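PDB 3P51: polyketide cyclase / dehydrase and lipid transport, which is of unknown function but, as a member of the Bet v 1-like polyketide cyclase and lipid transport family, probably binds a small hydrophobic ligand. Local coordinates for residues Y5-D11 with T105-S111; V17-I21 with L136-F140; G45-A50 with T61-Y65; E69-S75 with Y91-L97. All coordinates share one frame; numbering follows the deposited sequence. Where two conformers were deposited one is given.

Interaction 1: residues Y5-D11 with T105-S111; sequences YNSIVVD and TTFVEWS
Tyr5-Asp11 and Thr105-Ser111 pair as antiparallel strands, joining edge strand 3-10, the first in the chain, to 105-116, the last strand in the chain. Six backbone hydrogen bonds tie the hydrogen-bonded pairs Asn6-Trp110, Ile8-Val108 and Val10-Thr106; the straightest, Asn6 N to Trp110 O and Val10 N to Thr106 O, reach 172° at the hydrogen.

On the face that carries Tyr5, Ser7 and Phe107, the phenol of Tyr5 leans over the neighbouring strand. With CG anti to the backbone N (chi1 177°), its OH donates to Glu109 OE1 at 2.7 Å, meeting the oxygen on its anti side while ring and carboxylate planes stand 86° apart. The same OH lies 3.4 Å from Phe107 CZ, at the edge of that ring, and Ser111 OG approaches Tyr5 CD1 at 3.5 Å. A phenylalanine in place of Tyr5 would probably leave Glu109 OE1 without this donor.

In the helix-grip fold of Bet v 1-like proteins the opposite face is covered by the long C-terminal helix, here 120-139. There Ile8 CG1 lies 4.0 Å from Val108 CB, the two side chains pointing the same way, and Val10 CG2 meets Val108 CG2 at 3.8 Å; Leu133 packs on Ile8 and Val108. The Tyr5 face meets a second subunit instead: Ser7 OG bonds to Pro99 O of that subunit, and Phe107 stacks on its Phe107.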
loop_
_atom_site.group_PDB
_atom_site.type_symbol
_atom_site.label_atom_id
_atom_site.label_comp_id
_atom_site.label_asym_id
_atom_site.label_seq_id
_atom_site.Cartn_x
_atom_site.Cartn_y
_atom_site.Cartn_z
ATOM N N TYR A 5 7.289 6.921 14.512
ATOM C CA TYR A 5 6.227 5.926 14.454
ATOM C C TYR A 5 5.866 5.533 15.862
ATOM O O TYR A 5 6.728 5.101 16.623
ATOM C CB TYR A 5 6.681 4.686 13.682
ATOM C CG TYR A 5 5.625 3.588 13.665
ATOM C CD1 TYR A 5 4.642 3.560 12.677
ATOM C CD2 TYR A 5 5.610 2.594 14.636
ATOM C CE1 TYR A 5 3.668 2.559 12.649
ATOM C CE2 TYR A 5 4.647 1.590 14.625
ATOM C CZ TYR A 5 3.677 1.579 13.627
ATOM O OH TYR A 5 2.707 0.595 13.605
ATOM N N ASN A 6 4.599 5.700 16.218
ATOM C CA ASN A 6 4.134 5.305 17.540
ATOM C C ASN A 6 2.813 4.561 17.468
ATOM O O ASN A 6 1.956 4.878 16.637
ATOM C CB ASN A 6 3.986 6.523 18.433
ATOM C CG ASN A 6 5.312 7.201 18.705
ATOM O OD1 ASN A 6 6.033 6.828 19.634
ATOM N ND2 ASN A 6 5.646 8.193 17.887
ATOM N N SER A 7 2.643 3.583 18.349
ATOM C CA SER A 7 1.454 2.750 18.315
ATOM C C SER A 7 1.081 2.244 19.701
ATOM O O SER A 7 1.919 2.179 20.605
ATOM C CB SER A 7 1.663 1.583 17.346
ATOM O OG SER A 7 2.753 0.769 17.748
ATOM N N ILE A 8 -0.194 1.915 19.865
ATOM C CA ILE A 8 -0.729 1.396 21.119
ATOM C C ILE A 8 -1.879 0.439 20.817
ATOM O O ILE A 8 -2.444 0.460 19.718
ATOM C CB ILE A 8 -1.330 2.508 21.981
ATOM C CG1 ILE A 8 -2.441 3.211 21.200
ATOM C CG2 ILE A 8 -0.259 3.496 22.425
ATOM C CD1 ILE A 8 -3.230 4.194 22.021
ATOM N N VAL A 9 -2.220 -0.392 21.803
ATOM C CA VAL A 9 -3.440 -1.192 21.754
ATOM C C VAL A 9 -4.490 -0.606 22.697
ATOM O O VAL A 9 -4.205 -0.299 23.846
ATOM C CB VAL A 9 -3.167 -2.652 22.116
ATOM C CG1 VAL A 9 -4.492 -3.431 22.265
ATOM C CG2 VAL A 9 -2.290 -3.285 21.044
ATOM N N VAL A 10 -5.702 -0.440 22.183
ATOM C CA VAL A 10 -6.792 0.201 22.914
ATOM C C VAL A 10 -7.882 -0.837 23.203
ATOM O O VAL A 10 -8.338 -1.529 22.284
ATOM C CB VAL A 10 -7.393 1.347 22.064
ATOM C CG1 VAL A 10 -8.636 1.891 22.693
ATOM C CG2 VAL A 10 -6.374 2.462 21.860
ATOM N N ASP A 11 -8.302 -0.953 24.464
ATOM C CA ASP A 11 -9.295 -1.966 24.841
ATOM C C ASP A 11 -10.731 -1.547 24.504
ATOM O O ASP A 11 -11.545 -1.281 25.394
ATOM C CB ASP A 11 -9.183 -2.356 26.325
ATOM C CG ASP A 11 -9.995 -3.613 26.667
ATOM O OD1 ASP A 11 -10.940 -3.941 25.921
ATOM O OD2 ASP A 11 -9.691 -4.283 27.678
ATOM N N THR A 105 -10.239 -5.879 20.225
ATOM C CA THR A 105 -9.666 -4.602 20.614
ATOM C C THR A 105 -9.163 -3.867 19.372
ATOM O O THR A 105 -9.452 -4.269 18.236
ATOM C CB THR A 105 -8.563 -4.780 21.681
ATOM O OG1 THR A 105 -7.553 -5.666 21.192
ATOM C CG2 THR A 105 -9.157 -5.386 22.945
ATOM N N THR A 106 -8.419 -2.789 19.586
ATOM C CA THR A 106 -7.984 -1.926 18.489
ATOM C C THR A 106 -6.500 -1.596 18.567
ATOM O O THR A 106 -6.006 -1.179 19.607
ATOM C CB THR A 106 -8.768 -0.602 18.471
ATOM O OG1 THR A 106 -10.161 -0.877 18.308
ATOM C CG2 THR A 106 -8.309 0.278 17.334
ATOM N N PHE A 107 -5.803 -1.809 17.457
ATOM C CA PHE A 107 -4.427 -1.364 17.277
ATOM C C PHE A 107 -4.486 0.013 16.633
ATOM O O PHE A 107 -5.209 0.213 15.662
ATOM C CB PHE A 107 -3.691 -2.349 16.356
ATOM C CG PHE A 107 -2.298 -1.926 15.980
ATOM C CD1 PHE A 107 -1.245 -2.101 16.862
ATOM C CD2 PHE A 107 -2.038 -1.369 14.731
ATOM C CE1 PHE A 107 0.048 -1.718 16.517
ATOM C CE2 PHE A 107 -0.753 -0.981 14.374
ATOM C CZ PHE A 107 0.298 -1.161 15.268
ATOM N N VAL A 108 -3.744 0.969 17.185
ATOM C CA VAL A 108 -3.692 2.319 16.630
ATOM C C VAL A 108 -2.255 2.695 16.286
ATOM O O VAL A 108 -1.386 2.650 17.145
ATOM C CB VAL A 108 -4.220 3.363 17.639
ATOM C CG1 VAL A 108 -4.356 4.717 16.963
ATOM C CG2 VAL A 108 -5.561 2.914 18.215
ATOM N N GLU A 109 -2.000 3.075 15.042
ATOM C CA GLU A 109 -0.662 3.528 14.673
ATOM C C GLU A 109 -0.693 4.956 14.142
ATOM O O GLU A 109 -1.641 5.368 13.479
ATOM C CB GLU A 109 -0.022 2.590 13.643
ATOM C CG GLU A 109 -0.837 2.426 12.383
ATOM C CD GLU A 109 -0.206 1.467 11.387
ATOM O OE1 GLU A 109 0.957 1.068 11.596
ATOM O OE2 GLU A 109 -0.882 1.108 10.395
ATOM N N TRP A 110 0.349 5.713 14.457
ATOM C CA TRP A 110 0.469 7.086 13.992
ATOM C C TRP A 110 1.886 7.284 13.476
ATOM O O TRP A 110 2.849 7.116 14.226
ATOM C CB TRP A 110 0.173 8.054 15.135
ATOM C CG TRP A 110 -0.452 9.348 14.701
ATOM C CD1 TRP A 110 -0.207 10.039 13.546
ATOM C CD2 TRP A 110 -1.438 10.100 15.418
ATOM N NE1 TRP A 110 -0.971 11.184 13.510
ATOM C CE2 TRP A 110 -1.736 11.242 14.646
ATOM C CE3 TRP A 110 -2.088 9.924 16.646
ATOM C CZ2 TRP A 110 -2.665 12.202 15.057
ATOM C CZ3 TRP A 110 -3.016 10.874 17.051
ATOM C CH2 TRP A 110 -3.288 12.003 16.259
ATOM N N SER A 111 2.001 7.619 12.194
ATOM C CA SER A 111 3.285 7.874 11.556
ATOM C C SER A 111 3.421 9.348 11.188
ATOM O O SER A 111 2.438 10.023 10.871
ATOM C CB SER A 111 3.427 7.054 10.266
ATOM O OG SER A 111 2.982 5.717 10.428
#

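Interaction 2: residues V17-I21 with L136-F140; sequences VWSRI and LAAEF
Arg20 and Glu139 link the ends of two helices, 14-21 and 120-139, that pack against the concave side of the sheet in the helix-grip fold. The polar part is a two-pronged salt bridge. Arg20 presents its side edge: NE donates to Glu139 OE2 at 2.6 Å and NH2 to Glu139 OE1 at 3.2 Å, one nitrogen to each oxygen. OE1 is met along its syn lone pair and OE2 on the syn side but well out of the carboxylate plane, in keeping with the 39° between the guanidinium and carboxylate planes, so the pairing is twisted. A bend at chi2 (72°) in Arg20 turns the chain toward Glu139, whose own chain reaches out extended. The remaining nitrogen, NH1, bonds to Ser28 OG, which further fixes the rotation of the group. A methionine in place of Arg20 would probably leave the Glu139 carboxylate without its charged partner and the two helix ends less firmly joined.

The apolar part lies beneath this bridge and centres on Phe140, the first residue to leave the helical conformation. Its ring is sandwiched: Glu139 CG sits over the centre of one face, and Val17 CG2 lies above the opposite face, offset toward the rim. Arg20 CB comes to the ring edge, 4.0 Å from Phe140 CZ, so the aliphatic base of the arginine packs while its tip pairs. Val10 and Ala12 also pack on the Phe140 side chain. Deeper in, Ile21 and Leu136 cross at about a right angle, with Ile21 CG2 3.8 Å from Leu136 CD1 and 4.0 Å from Leu136 CD2.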
loop_
_atom_site.group_PDB
_atom_site.type_symbol
_atom_site.label_atom_id
_atom_site.label_comp_id
_atom_site.label_asym_id
_atom_site.label_seq_id
_atom_site.Cartn_x
_atom_site.Cartn_y
_atom_site.Cartn_z
ATOM N N VAL A 17 -13.709 2.860 18.423
ATOM C CA VAL A 17 -12.557 3.750 18.355
ATOM C C VAL A 17 -12.654 4.629 17.117
ATOM O O VAL A 17 -12.446 5.835 17.191
ATOM C CB VAL A 17 -11.224 2.989 18.339
ATOM C CG1 VAL A 17 -10.085 3.981 18.337
ATOM C CG2 VAL A 17 -11.114 2.070 19.560
ATOM N N TRP A 18 -12.981 4.028 15.976
ATOM C CA TRP A 18 -13.115 4.805 14.744
ATOM C C TRP A 18 -14.190 5.878 14.906
ATOM O O TRP A 18 -13.985 7.033 14.547
ATOM C CB TRP A 18 -13.431 3.889 13.549
ATOM C CG TRP A 18 -13.489 4.609 12.207
ATOM C CD1 TRP A 18 -14.554 4.650 11.344
ATOM C CD2 TRP A 18 -12.452 5.395 11.595
ATOM N NE1 TRP A 18 -14.237 5.402 10.235
ATOM C CE2 TRP A 18 -12.956 5.864 10.359
ATOM C CE3 TRP A 18 -11.144 5.734 11.963
ATOM C CZ2 TRP A 18 -12.198 6.665 9.487
ATOM C CZ3 TRP A 18 -10.384 6.544 11.093
ATOM C CH2 TRP A 18 -10.921 6.995 9.875
ATOM N N SER A 19 -15.341 5.499 15.456
ATOM C CA SER A 19 -16.432 6.451 15.610
ATOM C C SER A 19 -15.970 7.693 16.366
ATOM O O SER A 19 -16.440 8.808 16.122
ATOM C CB SER A 19 -17.626 5.800 16.316
ATOM O OG SER A 19 -18.555 6.794 16.700
ATOM N N ARG A 20 -15.036 7.492 17.285
ATOM C CA ARG A 20 -14.542 8.572 18.125
ATOM C C ARG A 20 -13.530 9.494 17.412
ATOM O O ARG A 20 -13.553 10.706 17.617
ATOM C CB ARG A 20 -13.918 7.983 19.395
ATOM C CG ARG A 20 -13.428 9.023 20.411
ATOM C CD ARG A 20 -14.597 9.721 21.098
ATOM N NE ARG A 20 -14.167 10.474 22.280
ATOM C CZ ARG A 20 -14.168 11.802 22.381
ATOM N NH1 ARG A 20 -14.587 12.546 21.365
ATOM N NH2 ARG A 20 -13.762 12.384 23.508
ATOM N N ILE A 21 -12.652 8.929 16.579
ATOM C CA ILE A 21 -11.549 9.710 15.997
ATOM C C ILE A 21 -11.734 10.080 14.527
ATOM O O ILE A 21 -10.904 10.772 13.961
ATOM C CB ILE A 21 -10.217 8.951 16.095
ATOM C CG1 ILE A 21 -10.260 7.681 15.238
ATOM C CG2 ILE A 21 -9.899 8.614 17.547
ATOM C CD1 ILE A 21 -8.902 7.209 14.778
ATOM N N LEU A 136 -6.094 8.712 23.967
ATOM C CA LEU A 136 -7.010 7.796 23.294
ATOM C C LEU A 136 -7.156 6.513 24.105
ATOM O O LEU A 136 -8.262 6.015 24.309
ATOM C CB LEU A 136 -6.536 7.513 21.865
ATOM C CG LEU A 136 -7.533 6.800 20.949
ATOM C CD1 LEU A 136 -8.889 7.484 21.018
ATOM C CD2 LEU A 136 -7.005 6.792 19.526
ATOM N N ALA A 137 -6.034 5.996 24.587
ATOM C CA ALA A 137 -6.035 4.802 25.423
ATOM C C ALA A 137 -6.741 5.047 26.751
ATOM O O ALA A 137 -7.526 4.219 27.206
ATOM C CB ALA A 137 -4.613 4.330 25.667
ATOM N N ALA A 138 -6.463 6.184 27.379
ATOM C CA ALA A 138 -7.054 6.470 28.678
ATOM C C ALA A 138 -8.572 6.520 28.579
ATOM O O ALA A 138 -9.275 6.175 29.527
ATOM C CB ALA A 138 -6.507 7.771 29.253
ATOM N N GLU A 139 -9.078 6.940 27.426
ATOM C CA GLU A 139 -10.521 7.010 27.231
ATOM C C GLU A 139 -11.155 5.619 27.087
ATOM O O GLU A 139 -12.296 5.402 27.485
ATOM C CB GLU A 139 -10.865 7.894 26.030
ATOM C CG GLU A 139 -12.316 7.775 25.610
ATOM C CD GLU A 139 -12.861 9.038 24.969
ATOM O OE1 GLU A 139 -12.239 10.118 25.114
ATOM O OE2 GLU A 139 -13.931 8.939 24.328
ATOM N N PHE A 140 -10.403 4.680 26.526
ATOM C CA PHE A 140 -10.908 3.327 26.319
ATOM C C PHE A 140 -10.114 2.310 27.133
ATOM O O PHE A 140 -9.258 1.599 26.592
ATOM C CB PHE A 140 -10.838 2.948 24.837
ATOM C CG PHE A 140 -11.720 3.776 23.951
ATOM C CD1 PHE A 140 -13.096 3.671 24.029
ATOM C CD2 PHE A 140 -11.173 4.649 23.032
ATOM C CE1 PHE A 140 -13.908 4.427 23.208
ATOM C CE2 PHE A 140 -11.984 5.405 22.207
ATOM C CZ PHE A 140 -13.351 5.294 22.298
#

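Interaction 3: residues G45-A50 with T61-Y65; sequences GYSVGA and TLIAY
A type II beta turn, Ser47 to Ala50, leads the chain into strand 51-54 and sets its last residues against strand 58-66. Two backbone bonds hold it there: Gly49 N donates to Leu62 O, and Leu62 N to Ala50 O in a straighter bond (170° at the hydrogen), each 2.8 Å long. Gly49, with phi 113°, has backbone angles at which a side chain would run into the preceding carbonyl oxygen.

Leu62 points into the turn, where its CD2 lies 3.4 Å from Ser47 O. Val48 settles over the strand backbone: CG1 is 3.5 Å from Leu62 O, and CG2 is 4.1 Å from Tyr65 CB. Farther along, Tyr46 covers one face of the Tyr65 ring with its CB, a CH-pi contact 4.2 Å from the centroid. The two tyrosines run side by side in the same direction, Tyr46 CD1 reaching to 3.3 Å from Tyr65 OH, and that hydroxyl is bonded to Arg22 O. Tyr65 and Val48 also pack against Val48 and Tyr65 of a third subunit.

Next to the turn, Ile63 and Ala64 both face Met73, the doubled register of a classic beta bulge in an antiparallel sheet.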
loop_
_atom_site.group_PDB
_atom_site.type_symbol
_atom_site.label_atom_id
_atom_site.label_comp_id
_atom_site.label_asym_id
_atom_site.label_seq_id
_atom_site.Cartn_x
_atom_site.Cartn_y
_atom_site.Cartn_z
ATOM N N GLY A 45 -15.555 17.372 8.173
ATOM C CA GLY A 45 -14.594 16.491 8.813
ATOM C C GLY A 45 -14.108 15.276 8.035
ATOM O O GLY A 45 -13.190 14.589 8.485
ATOM N N TYR A 46 -14.700 14.996 6.878
ATOM C CA TYR A 46 -14.263 13.859 6.074
ATOM C C TYR A 46 -13.959 14.298 4.650
ATOM O O TYR A 46 -13.845 13.469 3.739
ATOM C CB TYR A 46 -15.343 12.763 6.036
ATOM C CG TYR A 46 -16.187 12.692 7.287
ATOM C CD1 TYR A 46 -15.634 12.288 8.497
ATOM C CD2 TYR A 46 -17.538 13.030 7.257
ATOM C CE1 TYR A 46 -16.405 12.216 9.648
ATOM C CE2 TYR A 46 -18.316 12.969 8.407
ATOM C CZ TYR A 46 -17.741 12.563 9.601
ATOM O OH TYR A 46 -18.499 12.502 10.750
ATOM N N SER A 47 -13.828 15.605 4.466
ATOM C CA SER A 47 -13.629 16.180 3.141
ATOM C C SER A 47 -12.158 16.466 2.870
ATOM O O SER A 47 -11.570 17.351 3.476
ATOM C CB SER A 47 -14.435 17.472 3.005
ATOM O OG SER A 47 -14.207 18.085 1.745
ATOM N N VAL A 48 -11.564 15.726 1.948
ATOM C CA VAL A 48 -10.160 15.963 1.619
ATOM C C VAL A 48 -9.992 17.392 1.108
ATOM O O VAL A 48 -10.701 17.831 0.191
ATOM C CB VAL A 48 -9.650 14.925 0.611
ATOM C CG1 VAL A 48 -8.226 15.242 0.175
ATOM C CG2 VAL A 48 -9.718 13.543 1.241
ATOM N N GLY A 49 -9.058 18.119 1.719
ATOM C CA GLY A 49 -8.880 19.530 1.437
ATOM C C GLY A 49 -9.246 20.357 2.654
ATOM O O GLY A 49 -8.866 21.523 2.761
ATOM N N ALA A 50 -9.992 19.754 3.578
ATOM C CA ALA A 50 -10.404 20.450 4.793
ATOM C C ALA A 50 -9.162 20.839 5.560
ATOM O O ALA A 50 -8.141 20.170 5.437
ATOM C CB ALA A 50 -11.281 19.541 5.653
ATOM N N THR A 61 -3.842 20.332 6.879
ATOM C CA THR A 61 -4.770 20.067 5.773
ATOM C C THR A 61 -4.987 18.561 5.591
ATOM O O THR A 61 -4.026 17.793 5.601
ATOM C CB THR A 61 -4.239 20.637 4.452
ATOM O OG1 THR A 61 -4.043 22.047 4.592
ATOM C CG2 THR A 61 -5.230 20.403 3.335
ATOM N N LEU A 62 -6.246 18.140 5.434
ATOM C CA LEU A 62 -6.561 16.735 5.175
ATOM C C LEU A 62 -6.185 16.407 3.731
ATOM O O LEU A 62 -6.716 17.014 2.784
ATOM C CB LEU A 62 -8.059 16.473 5.399
ATOM C CG LEU A 62 -8.598 15.042 5.325
ATOM C CD1 LEU A 62 -7.918 14.141 6.360
ATOM C CD2 LEU A 62 -10.113 15.039 5.532
ATOM N N ILE A 63 -5.262 15.466 3.549
ATOM C CA ILE A 63 -4.773 15.148 2.206
ATOM C C ILE A 63 -5.225 13.765 1.731
ATOM O O ILE A 63 -5.123 13.440 0.545
ATOM C CB ILE A 63 -3.240 15.253 2.130
ATOM C CG1 ILE A 63 -2.587 14.168 2.997
ATOM C CG2 ILE A 63 -2.767 16.667 2.574
ATOM C CD1 ILE A 63 -1.057 14.248 3.035
ATOM N N ALA A 64 -5.706 12.941 2.663
ATOM C CA ALA A 64 -6.289 11.658 2.301
ATOM C C ALA A 64 -7.147 11.150 3.453
ATOM O O ALA A 64 -6.833 11.379 4.627
ATOM C CB ALA A 64 -5.202 10.631 1.934
ATOM N N TYR A 65 -8.232 10.470 3.102
ATOM C CA TYR A 65 -9.158 9.912 4.083
ATOM C C TYR A 65 -9.685 8.584 3.543
ATOM O O TYR A 65 -10.056 8.479 2.369
ATOM C CB TYR A 65 -10.317 10.880 4.320
ATOM C CG TYR A 65 -11.220 10.534 5.483
ATOM C CD1 TYR A 65 -11.146 11.240 6.676
ATOM C CD2 TYR A 65 -12.152 9.513 5.383
ATOM C CE1 TYR A 65 -11.987 10.933 7.749
ATOM C CE2 TYR A 65 -12.999 9.196 6.446
ATOM C CZ TYR A 65 -12.904 9.916 7.629
ATOM O OH TYR A 65 -13.734 9.615 8.691
#

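Interaction 4: residues E69-S75 with Y91-L97; sequences ERRIMYS and YVGNLHL
Arg71 reaches from strand 71-78 across strand 88-100, its partner in an antiparallel beta hairpin at the middle of the helix-grip sheet. Its CB lies 3.9 Å from Leu95 O. The chain leaves anti to the backbone N (chi1 -177°), bringing CG and CD alongside Asn94, both 3.3 Å from its OD1. A bend at chi3 (-50°) then folds the guanidinium back over His96. There NH1 donates to Asn94 OD1 at 2.7 Å, within the guanidinium plane though well off the amide's C=O direction, while NH2 hangs over the centre of the imidazole. Guanidinium and ring are stacked, with planes 21° apart. The bond and the stack together hold the guanidinium flat against the imidazole and fix its rotation.

The imidazole edge turns toward the loop before the strand, where ND1 makes a weak bond to Arg70 O. That oxygen also accepts Leu97 N at a G1 bulge, in which Arg70 and Arg71 both face Ser66.

On the opposite face, the Tyr74 ring lies over Gly93, in the space a side chain there would need; its OH bonds to Tyr129 OH and Trp110 NE1. At the loop end, one water accepts from Arg70 NH1 at 3.0 Å and donates to Leu97 O at 2.7 Å.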
loop_
_atom_site.group_PDB
_atom_site.type_symbol
_atom_site.label_atom_id
_atom_site.label_comp_id
_atom_site.label_asym_id
_atom_site.label_seq_id
_atom_site.Cartn_x
_atom_site.Cartn_y
_atom_site.Cartn_z
ATOM N N GLU A 69 -10.347 1.786 5.067
ATOM C CA GLU A 69 -9.128 1.397 5.783
ATOM C C GLU A 69 -9.028 2.081 7.146
ATOM O O GLU A 69 -8.108 1.804 7.909
ATOM C CB GLU A 69 -7.869 1.727 4.972
ATOM C CG GLU A 69 -7.866 1.217 3.531
ATOM C CD GLU A 69 -7.791 -0.291 3.436
ATOM O OE1 GLU A 69 -7.435 -0.927 4.451
ATOM O OE2 GLU A 69 -8.098 -0.838 2.346
ATOM N N ARG A 70 -9.956 2.987 7.444
ATOM C CA ARG A 70 -9.921 3.715 8.712
ATOM C C ARG A 70 -8.609 4.458 8.864
ATOM O O ARG A 70 -7.859 4.226 9.815
ATOM C CB ARG A 70 -10.100 2.764 9.899
ATOM C CG ARG A 70 -11.390 1.939 9.856
ATOM C CD ARG A 70 -11.640 1.259 11.194
ATOM N NE ARG A 70 -12.915 0.541 11.225
ATOM C CZ ARG A 70 -13.053 -0.745 10.914
ATOM N NH1 ARG A 70 -11.991 -1.462 10.550
ATOM N NH2 ARG A 70 -14.252 -1.314 10.959
ATOM N N ARG A 71 -8.339 5.362 7.928
ATOM C CA ARG A 71 -7.099 6.126 7.923
ATOM C C ARG A 71 -7.353 7.600 7.641
ATOM O O ARG A 71 -8.189 7.940 6.808
ATOM C CB ARG A 71 -6.150 5.597 6.850
ATOM C CG ARG A 71 -4.810 6.317 6.852
ATOM C CD ARG A 71 -3.965 5.947 5.650
ATOM N NE ARG A 71 -3.871 4.503 5.454
ATOM C CZ ARG A 71 -2.999 3.719 6.076
ATOM N NH1 ARG A 71 -2.155 4.229 6.949
ATOM N NH2 ARG A 71 -2.971 2.424 5.826
ATOM N N ILE A 72 -6.611 8.462 8.329
ATOM C CA ILE A 72 -6.650 9.897 8.103
ATOM C C ILE A 72 -5.216 10.358 7.825
ATOM O O ILE A 72 -4.323 10.069 8.611
ATOM C CB ILE A 72 -7.141 10.627 9.363
ATOM C CG1 ILE A 72 -8.583 10.250 9.690
ATOM C CG2 ILE A 72 -6.989 12.137 9.205
ATOM C CD1 ILE A 72 -9.109 10.933 10.943
HETATM N N MSE A 73 -4.985 11.061 6.718
HETATM C CA MSE A 73 -3.646 11.574 6.440
HETATM C C MSE A 73 -3.708 13.068 6.230
HETATM O O MSE A 73 -4.631 13.569 5.605
HETATM C CB MSE A 73 -3.036 10.943 5.193
HETATM C CG MSE A 73 -2.842 9.441 5.258
HETATM SE SE MSE A 73 -1.975 8.778 3.616
HETATM C CE MSE A 73 -0.731 10.249 3.390
ATOM N N TYR A 74 -2.706 13.780 6.720
ATOM C CA TYR A 74 -2.737 15.227 6.630
ATOM C C TYR A 74 -1.339 15.797 6.504
ATOM O O TYR A 74 -0.358 15.179 6.938
ATOM C CB TYR A 74 -3.401 15.804 7.883
ATOM C CG TYR A 74 -2.720 15.360 9.159
ATOM C CD1 TYR A 74 -1.691 16.108 9.722
ATOM C CD2 TYR A 74 -3.095 14.179 9.791
ATOM C CE1 TYR A 74 -1.052 15.692 10.889
ATOM C CE2 TYR A 74 -2.471 13.761 10.952
ATOM C CZ TYR A 74 -1.453 14.516 11.493
ATOM O OH TYR A 74 -0.833 14.090 12.644
ATOM N N SER A 75 -1.251 16.989 5.922
ATOM C CA SER A 75 -0.015 17.754 5.937
ATOM C C SER A 75 -0.075 18.726 7.102
ATOM O O SER A 75 -1.133 19.276 7.404
ATOM C CB SER A 75 0.159 18.530 4.629
ATOM O OG SER A 75 -0.926 19.418 4.394
ATOM N N TYR A 91 5.741 17.799 5.735
ATOM C CA TYR A 91 5.305 16.993 6.861
ATOM C C TYR A 91 4.002 16.282 6.519
ATOM O O TYR A 91 3.033 16.918 6.122
ATOM C CB TYR A 91 5.084 17.826 8.127
ATOM C CG TYR A 91 4.848 16.932 9.318
ATOM C CD1 TYR A 91 5.862 16.684 10.238
ATOM C CD2 TYR A 91 3.629 16.279 9.490
ATOM C CE1 TYR A 91 5.652 15.838 11.311
ATOM C CE2 TYR A 91 3.409 15.423 10.564
ATOM C CZ TYR A 91 4.433 15.209 11.465
ATOM O OH TYR A 91 4.236 14.370 12.524
ATOM N N VAL A 92 3.987 14.961 6.679
ATOM C CA VAL A 92 2.766 14.169 6.492
ATOM C C VAL A 92 2.521 13.328 7.734
ATOM O O VAL A 92 3.428 12.645 8.214
ATOM C CB VAL A 92 2.862 13.227 5.286
ATOM C CG1 VAL A 92 1.653 12.249 5.268
ATOM C CG2 VAL A 92 2.958 14.025 3.980
ATOM N N GLY A 93 1.310 13.404 8.272
ATOM C CA GLY A 93 0.918 12.588 9.411
ATOM C C GLY A 93 -0.057 11.545 8.905
ATOM O O GLY A 93 -0.792 11.813 7.955
ATOM N N ASN A 94 -0.053 10.361 9.517
ATOM C CA ASN A 94 -0.812 9.220 8.999
ATOM C C ASN A 94 -1.332 8.442 10.196
ATOM O O ASN A 94 -0.562 7.788 10.889
ATOM C CB ASN A 94 0.107 8.352 8.126
ATOM C CG ASN A 94 -0.616 7.175 7.458
ATOM O OD1 ASN A 94 -1.662 6.725 7.907
ATOM N ND2 ASN A 94 -0.032 6.666 6.385
ATOM N N LEU A 95 -2.627 8.567 10.469
ATOM C CA LEU A 95 -3.260 7.919 11.622
ATOM C C LEU A 95 -4.194 6.799 11.165
ATOM O O LEU A 95 -5.086 7.015 10.347
ATOM C CB LEU A 95 -4.060 8.944 12.418
ATOM C CG LEU A 95 -4.998 8.432 13.509
ATOM C CD1 LEU A 95 -4.208 7.703 14.593
ATOM C CD2 LEU A 95 -5.772 9.614 14.097
ATOM N N HIS A 96 -4.006 5.605 11.707
ATOM C CA HIS A 96 -4.638 4.427 11.120
ATOM C C HIS A 96 -4.986 3.383 12.181
ATOM O O HIS A 96 -4.213 3.159 13.112
ATOM C CB HIS A 96 -3.669 3.875 10.081
ATOM C CG HIS A 96 -4.055 2.545 9.512
ATOM N ND1 HIS A 96 -5.273 2.315 8.913
ATOM C CD2 HIS A 96 -3.351 1.397 9.403
ATOM C CE1 HIS A 96 -5.311 1.065 8.475
ATOM N NE2 HIS A 96 -4.160 0.488 8.759
ATOM N N LEU A 97 -6.162 2.765 12.045
ATOM C CA LEU A 97 -6.641 1.766 12.995
ATOM C C LEU A 97 -6.688 0.388 12.360
ATOM O O LEU A 97 -6.962 0.262 11.173
ATOM C CB LEU A 97 -8.061 2.090 13.455
ATOM C CG LEU A 97 -8.369 3.424 14.118
ATOM C CD1 LEU A 97 -9.817 3.410 14.584
ATOM C CD2 LEU A 97 -7.451 3.632 15.276
HETATM O O HOH W 1 -9.100 -0.853 10.033
#

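Overall arrangement
Interactions 1, 4 and 3 follow one another across a single antiparallel sheet. Strands 105-116 and 88-100 join the first two, with Glu109 N to His96 O and Ser111 O to Asn94 N both 2.9 Å; strands 71-78 and 58-66 join the last two, with Ala64 O 2.8 Å from Met73 N. The centres of interactions 1 and 3 lie about 21 Å apart. Interaction 2 packs the helices on this sheet: Ile8 CD1 is 3.9 Å from Ala137 CB, and Trp18 reaches Tyr65, Arg70 and Arg71. In Bet v 1-like relatives ligands bind between sheet and long helix; Tyr74, Trp110 and Tyr129 cluster on that side, but no ligand site is established here.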